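Local coordinates for protein UTP-glucose-1-phosphate uridylyltransferase 2 (Trypanosoma brucei, PDB 3GUE) that probably catalyses the formation of UDP-glucose and diphosphate from UTP and glucose 1-phosphate, and binds the product UDP-glucose, at residues K67-A72 against L231-H236; N125-L130 against K210-M215. All blocks are in the same frame, centred on the assembly; numbering follows the deposited sequence.

Contact 1: K67-A72 against L231-H236; sequences KGENTA and LLDYMH
Asp233, near the middle of helix 229-237, turns its carboxylate to the backbone of Glu69 and Asn70, in the loop that leads up to helix 71-74. Its CB already points to that loop but still lies 5.2 Å from Asn70 N. CG, set beside the aspartate's own backbone N and anti to its carbonyl carbon (chi1 -77°), closes most of this gap. At the tip the two oxygens share one donor: Asn70 N-H lies between OD1 and OD2 in a bifurcated hydrogen bond. Asn70 N is 3.3 Å from Asp233 OD1 with an N-H...O angle of 151°, and equally 3.3 Å from OD2 at 146°; both branches are weak. OD1 also rests against the side chain of Asn70, 3.3 Å from its CB, whereas the asparagine amide is carried past the carboxylate. OD2 lies beside the loop backbone, 3.4 Å from Glu69 CA. A water whose O is 2.9 Å from Gly68 O appears to bridge that carbonyl to Asp233 OD2, though its approach to OD2 is unusually short. The carboxylate of Glu69 goes elsewhere: its extended chain leads off, leaving Glu69 OE2 6.3 Å from Asp233 OD2, and OE1 forms a long, weak ion pair with Arg122. On other sides of the helix, Leu231, Leu232 and Met235 pack on Trp307 of strand 300-309, so Asp233 joins a helix seated on the central sheet to a loop lying outside it. One N-H directly, and one carbonyl apparently through water, thus converge on the carboxylate of Asp233, a largely buried residue. The donors offered, two weak branches from one amide and a water, are consistent with an ionised aspartate, and the join is polar rather than hydrophobic.

Contact 2: N125-L130 against K210-M215; sequences NVPFML and KGYRYM
Tyr212 lays the hydroxyl end of its ring against the pyrrolidine of Pro127, the two side chains coming from opposite directions. Pro127 CG makes the closest touch, 3.4 Å from Tyr212 CZ and obliquely placed to the ring, with the phenol oxygen at a similar distance. Next to it, Pro127 CD approaches the ring at 3.8 Å from Tyr212 CE1. Further along the two segments a second pair closes methyl to methyl: Met129 CE and Met215 CE are 3.5 Å apart, and the two chains cross at about a right angle. Met129 starts with CG beside its backbone N and Met215 with CG anti to its own. Both are then bent at the thioether (chi3 -69° and -66°), which brings the terminal methyls together. No hydrogen bond links the segments, and even the nearest backbones, at Pro127 and Tyr212, have CA atoms 9.3 Å apart. Strand 77-83 runs between them: Pro127 and Met129 bond to its backbone, while Pro127, Met129 and Tyr212 all touch Val78. Leu207 of helix 203-209 packs on both methionines and so covers that pair. The helix ends in a Schellman motif at Gly211, from which the chain turns towards strand 214-219. Arg213 steadies this turn, its NH1 giving a hydrogen bond of 3.0 Å to Tyr212 O from above the carbonyl plane and another to Leu208 O. The side chain of Met129 is about 11 Å from the bound UDP-glucose, so the contact is packing that does not line the ligand site. Parallel strands 128-132, 77-83 and 214-219, bridged by side chains on the face that helix 203-209 packs against, are the Rossmann-like nucleotide-binding core of a GT-A nucleotidyltransferase.

Overall arrangement
The contacts lie on the same side of the chain's centre, with their own centres about 16 Å apart. Along the chain they are nested: 67-72 comes first, then 125-130, 210-215 and finally 231-236, so contact 2 falls inside the loop closed by contact 1. Strand 214-219 and helix 229-237 are consecutive elements, and the contacts meet there: Tyr214 OH and His236 ND1 are 2.9 Å apart, a probable hydrogen bond, while Leu232 and Met235 pack on the Tyr214 ring. Contact 2 belongs to the central mixed sheet, contact 1 to a helix packed on it. Strand 214-219 ends at Asn219, which with the following Gly220 binds UDP-glucose.

Contact 1: K67-A72 against L231-H236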
loop_
_atom_site.group_PDB
_atom_site.type_symbol
_atom_site.label_atom_id
_atom_site.label_comp_id
_atom_site.label_asym_id
_atom_site.label_seq_id
_atom_site.Cartn_x
_atom_site.Cartn_y
_atom_site.Cartn_z
ATOM N N LYS A 67 2.307 -22.736 20.081
ATOM C CA LYS A 67 1.273 -23.661 19.615
ATOM C C LYS A 67 -0.076 -23.332 20.288
ATOM O O LYS A 67 -0.110 -22.735 21.372
ATOM C CB LYS A 67 1.655 -25.114 19.902
ATOM C CG LYS A 67 2.842 -25.648 19.069
ATOM C CD LYS A 67 3.115 -27.120 19.325
ATOM C CE LYS A 67 3.962 -27.344 20.580
ATOM N NZ LYS A 67 4.341 -28.787 20.768
ATOM N N GLY A 68 -1.173 -23.733 19.646
ATOM C CA GLY A 68 -2.513 -23.518 20.192
ATOM C C GLY A 68 -3.025 -22.174 19.726
ATOM O O GLY A 68 -2.224 -21.290 19.388
ATOM N N GLU A 69 -4.352 -22.034 19.632
ATOM C CA GLU A 69 -4.969 -20.739 19.309
ATOM C C GLU A 69 -6.084 -20.418 20.289
ATOM O O GLU A 69 -6.758 -21.306 20.784
ATOM C CB GLU A 69 -5.527 -20.710 17.895
ATOM C CG GLU A 69 -4.462 -20.812 16.821
ATOM C CD GLU A 69 -5.046 -21.142 15.480
ATOM O OE1 GLU A 69 -6.174 -21.658 15.457
ATOM O OE2 GLU A 69 -4.378 -20.908 14.447
ATOM N N ASN A 70 -6.260 -19.134 20.542
ATOM C CA ASN A 70 -7.352 -18.654 21.340
ATOM C C ASN A 70 -8.437 -18.233 20.369
ATOM O O ASN A 70 -8.445 -17.068 19.946
ATOM C CB ASN A 70 -6.897 -17.448 22.180
ATOM C CG ASN A 70 -7.908 -17.068 23.271
ATOM O OD1 ASN A 70 -9.030 -17.572 23.294
ATOM N ND2 ASN A 70 -7.503 -16.161 24.175
ATOM N N THR A 71 -9.337 -19.174 20.028
ATOM C CA THR A 71 -10.451 -18.909 19.074
ATOM C C THR A 71 -11.364 -17.768 19.551
ATOM O O THR A 71 -11.926 -17.053 18.740
ATOM C CB THR A 71 -11.276 -20.183 18.754
ATOM O OG1 THR A 71 -10.380 -21.263 18.484
ATOM C CG2 THR A 71 -12.165 -19.983 17.514
ATOM N N ALA A 72 -11.472 -17.583 20.867
ATOM C CA ALA A 72 -12.173 -16.428 21.442
ATOM C C ALA A 72 -11.704 -15.067 20.894
ATOM O O ALA A 72 -12.533 -14.166 20.686
ATOM C CB ALA A 72 -12.105 -16.465 22.964
ATOM N N LEU A 231 -0.371 -14.738 15.964
ATOM C CA LEU A 231 0.144 -13.380 16.111
ATOM C C LEU A 231 -0.892 -12.516 16.803
ATOM O O LEU A 231 -0.579 -11.656 17.640
ATOM C CB LEU A 231 0.461 -12.784 14.760
ATOM C CG LEU A 231 1.186 -11.432 14.750
ATOM C CD1 LEU A 231 2.468 -11.399 15.643
ATOM C CD2 LEU A 231 1.506 -11.067 13.309
ATOM N N LEU A 232 -2.134 -12.729 16.441
ATOM C CA LEU A 232 -3.203 -12.142 17.220
ATOM C C LEU A 232 -3.056 -12.487 18.697
ATOM O O LEU A 232 -3.152 -11.599 19.549
ATOM C CB LEU A 232 -4.563 -12.568 16.687
ATOM C CG LEU A 232 -5.778 -12.027 17.445
ATOM C CD1 LEU A 232 -5.611 -10.486 17.690
ATOM C CD2 LEU A 232 -7.003 -12.338 16.634
ATOM N N ASP A 233 -2.830 -13.769 18.991
ATOM C CA ASP A 233 -2.680 -14.281 20.367
ATOM C C ASP A 233 -1.572 -13.506 21.083
ATOM O O ASP A 233 -1.755 -13.051 22.200
ATOM C CB ASP A 233 -2.314 -15.778 20.365
ATOM C CG ASP A 233 -3.487 -16.702 20.066
ATOM O OD1 ASP A 233 -4.654 -16.271 20.065
ATOM O OD2 ASP A 233 -3.229 -17.905 19.863
ATOM N N TYR A 234 -0.436 -13.354 20.400
ATOM C CA TYR A 234 0.727 -12.624 20.898
ATOM C C TYR A 234 0.449 -11.168 21.238
ATOM O O TYR A 234 0.840 -10.687 22.310
ATOM C CB TYR A 234 1.859 -12.666 19.891
ATOM C CG TYR A 234 3.030 -11.790 20.295
ATOM C CD1 TYR A 234 3.876 -12.172 21.336
ATOM C CD2 TYR A 234 3.269 -10.567 19.656
ATOM C CE1 TYR A 234 4.926 -11.387 21.726
ATOM C CE2 TYR A 234 4.327 -9.761 20.036
ATOM C CZ TYR A 234 5.162 -10.188 21.083
ATOM O OH TYR A 234 6.242 -9.419 21.482
ATOM N N MET A 235 -0.203 -10.486 20.306
ATOM C CA MET A 235 -0.547 -9.075 20.446
ATOM C C MET A 235 -1.404 -8.840 21.693
ATOM O O MET A 235 -1.155 -7.924 22.502
ATOM C CB MET A 235 -1.303 -8.646 19.201
ATOM C CG MET A 235 -1.647 -7.175 19.172
ATOM S SD MET A 235 -2.871 -6.867 17.906
ATOM C CE MET A 235 -3.091 -5.088 18.174
ATOM N N HIS A 236 -2.423 -9.675 21.826
ATOM C CA HIS A 236 -3.289 -9.690 23.006
ATOM C C HIS A 236 -2.567 -9.988 24.359
ATOM O O HIS A 236 -2.818 -9.324 25.376
ATOM C CB HIS A 236 -4.408 -10.701 22.743
ATOM C CG HIS A 236 -5.385 -10.825 23.862
ATOM N ND1 HIS A 236 -6.349 -9.872 24.122
ATOM C CD2 HIS A 236 -5.559 -11.796 24.781
ATOM C CE1 HIS A 236 -7.065 -10.249 25.166
ATOM N NE2 HIS A 236 -6.604 -11.414 25.583
HETATM O O HOH W 1 -1.055 -18.906 20.471
#

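Contact 2: N125-L130 against K210-M215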
loop_
_atom_site.group_PDB
_atom_site.type_symbol
_atom_site.label_atom_id
_atom_site.label_comp_id
_atom_site.label_asym_id
_atom_site.label_seq_id
_atom_site.Cartn_x
_atom_site.Cartn_y
_atom_site.Cartn_z
ATOM N N ASN A 125 -17.739 -16.628 10.342
ATOM C CA ASN A 125 -18.147 -15.535 9.430
ATOM C C ASN A 125 -17.452 -14.191 9.758
ATOM O O ASN A 125 -18.104 -13.206 10.107
ATOM C CB ASN A 125 -19.695 -15.408 9.430
ATOM C CG ASN A 125 -20.241 -14.491 8.306
ATOM O OD1 ASN A 125 -19.595 -14.272 7.280
ATOM N ND2 ASN A 125 -21.445 -13.967 8.509
ATOM N N VAL A 126 -16.126 -14.164 9.640
ATOM C CA VAL A 126 -15.308 -12.995 10.021
ATOM C C VAL A 126 -15.723 -11.763 9.210
ATOM O O VAL A 126 -15.804 -11.838 7.973
ATOM C CB VAL A 126 -13.775 -13.289 9.856
ATOM C CG1 VAL A 126 -13.442 -13.595 8.398
ATOM C CG2 VAL A 126 -12.896 -12.133 10.383
ATOM N N PRO A 127 -16.015 -10.637 9.895
ATOM C CA PRO A 127 -16.374 -9.416 9.193
ATOM C C PRO A 127 -15.278 -8.936 8.246
ATOM O O PRO A 127 -14.075 -9.139 8.491
ATOM C CB PRO A 127 -16.645 -8.417 10.338
ATOM C CG PRO A 127 -17.048 -9.271 11.462
ATOM C CD PRO A 127 -16.104 -10.441 11.352
ATOM N N PHE A 128 -15.704 -8.359 7.122
ATOM C CA PHE A 128 -14.796 -7.922 6.070
ATOM C C PHE A 128 -15.234 -6.588 5.501
ATOM O O PHE A 128 -16.421 -6.392 5.238
ATOM C CB PHE A 128 -14.767 -8.937 4.930
ATOM C CG PHE A 128 -13.899 -8.525 3.745
ATOM C CD1 PHE A 128 -12.501 -8.597 3.812
ATOM C CD2 PHE A 128 -14.486 -8.100 2.551
ATOM C CE1 PHE A 128 -11.708 -8.225 2.712
ATOM C CE2 PHE A 128 -13.681 -7.737 1.417
ATOM C CZ PHE A 128 -12.312 -7.805 1.505
ATOM N N MET A 129 -14.256 -5.714 5.257
ATOM C CA MET A 129 -14.500 -4.350 4.799
ATOM C C MET A 129 -13.427 -3.980 3.782
ATOM O O MET A 129 -12.338 -4.541 3.782
ATOM C CB MET A 129 -14.466 -3.363 5.978
ATOM C CG MET A 129 -15.687 -3.397 6.909
ATOM S SD MET A 129 -15.731 -2.074 8.164
ATOM C CE MET A 129 -14.374 -2.574 9.193
ATOM N N LEU A 130 -13.766 -3.046 2.916
ATOM C CA LEU A 130 -12.854 -2.521 1.922
ATOM C C LEU A 130 -12.969 -1.005 2.087
ATOM O O LEU A 130 -14.068 -0.430 2.076
ATOM C CB LEU A 130 -13.289 -2.980 0.511
ATOM C CG LEU A 130 -13.012 -4.401 -0.015
ATOM C CD1 LEU A 130 -14.052 -4.721 -1.065
ATOM C CD2 LEU A 130 -11.601 -4.548 -0.644
ATOM N N LYS A 210 -20.736 -4.844 18.800
ATOM C CA LYS A 210 -20.977 -6.264 18.524
ATOM C C LYS A 210 -19.862 -7.139 19.142
ATOM O O LYS A 210 -19.864 -8.363 19.013
ATOM C CB LYS A 210 -21.146 -6.507 17.005
ATOM C CG LYS A 210 -21.993 -5.465 16.240
ATOM C CD LYS A 210 -23.475 -5.392 16.668
ATOM C CE LYS A 210 -23.800 -4.230 17.658
ATOM N NZ LYS A 210 -23.172 -2.867 17.328
ATOM N N GLY A 211 -18.917 -6.500 19.836
ATOM C CA GLY A 211 -17.962 -7.238 20.650
ATOM C C GLY A 211 -16.621 -7.423 19.961
ATOM O O GLY A 211 -15.720 -8.054 20.521
ATOM N N TYR A 212 -16.491 -6.887 18.744
ATOM C CA TYR A 212 -15.202 -6.918 18.041
ATOM C C TYR A 212 -14.197 -5.962 18.712
ATOM O O TYR A 212 -14.578 -4.869 19.137
ATOM C CB TYR A 212 -15.378 -6.650 16.535
ATOM C CG TYR A 212 -16.288 -7.656 15.860
ATOM C CD1 TYR A 212 -15.868 -8.979 15.666
ATOM C CD2 TYR A 212 -17.607 -7.312 15.476
ATOM C CE1 TYR A 212 -16.698 -9.918 15.069
ATOM C CE2 TYR A 212 -18.454 -8.261 14.876
ATOM C CZ TYR A 212 -17.988 -9.557 14.669
ATOM O OH TYR A 212 -18.779 -10.518 14.072
ATOM N N ARG A 213 -12.934 -6.396 18.829
ATOM C CA ARG A 213 -11.889 -5.645 19.514
ATOM C C ARG A 213 -10.606 -5.529 18.689
ATOM O O ARG A 213 -9.715 -4.780 19.060
ATOM C CB ARG A 213 -11.519 -6.318 20.855
ATOM C CG ARG A 213 -12.559 -6.248 21.951
ATOM C CD ARG A 213 -12.789 -4.789 22.423
ATOM N NE ARG A 213 -13.845 -4.740 23.443
ATOM C CZ ARG A 213 -15.136 -4.557 23.183
ATOM N NH1 ARG A 213 -15.545 -4.410 21.941
ATOM N NH2 ARG A 213 -16.022 -4.519 24.161
ATOM N N TYR A 214 -10.487 -6.308 17.616
ATOM C CA TYR A 214 -9.260 -6.342 16.816
ATOM C C TYR A 214 -9.533 -6.253 15.326
ATOM O O TYR A 214 -10.510 -6.837 14.810
ATOM C CB TYR A 214 -8.462 -7.613 17.130
ATOM C CG TYR A 214 -7.879 -7.617 18.517
ATOM C CD1 TYR A 214 -6.737 -6.892 18.805
ATOM C CD2 TYR A 214 -8.498 -8.320 19.562
ATOM C CE1 TYR A 214 -6.172 -6.891 20.118
ATOM C CE2 TYR A 214 -7.955 -8.312 20.853
ATOM C CZ TYR A 214 -6.786 -7.609 21.119
ATOM O OH TYR A 214 -6.252 -7.586 22.412
ATOM N N MET A 215 -8.656 -5.533 14.637
ATOM C CA MET A 215 -8.764 -5.370 13.214
ATOM C C MET A 215 -7.436 -5.651 12.538
ATOM O O MET A 215 -6.428 -5.061 12.885
ATOM C CB MET A 215 -9.233 -3.959 12.851
ATOM C CG MET A 215 -9.212 -3.691 11.360
ATOM S SD MET A 215 -9.997 -2.117 10.970
ATOM C CE MET A 215 -11.691 -2.451 11.443
#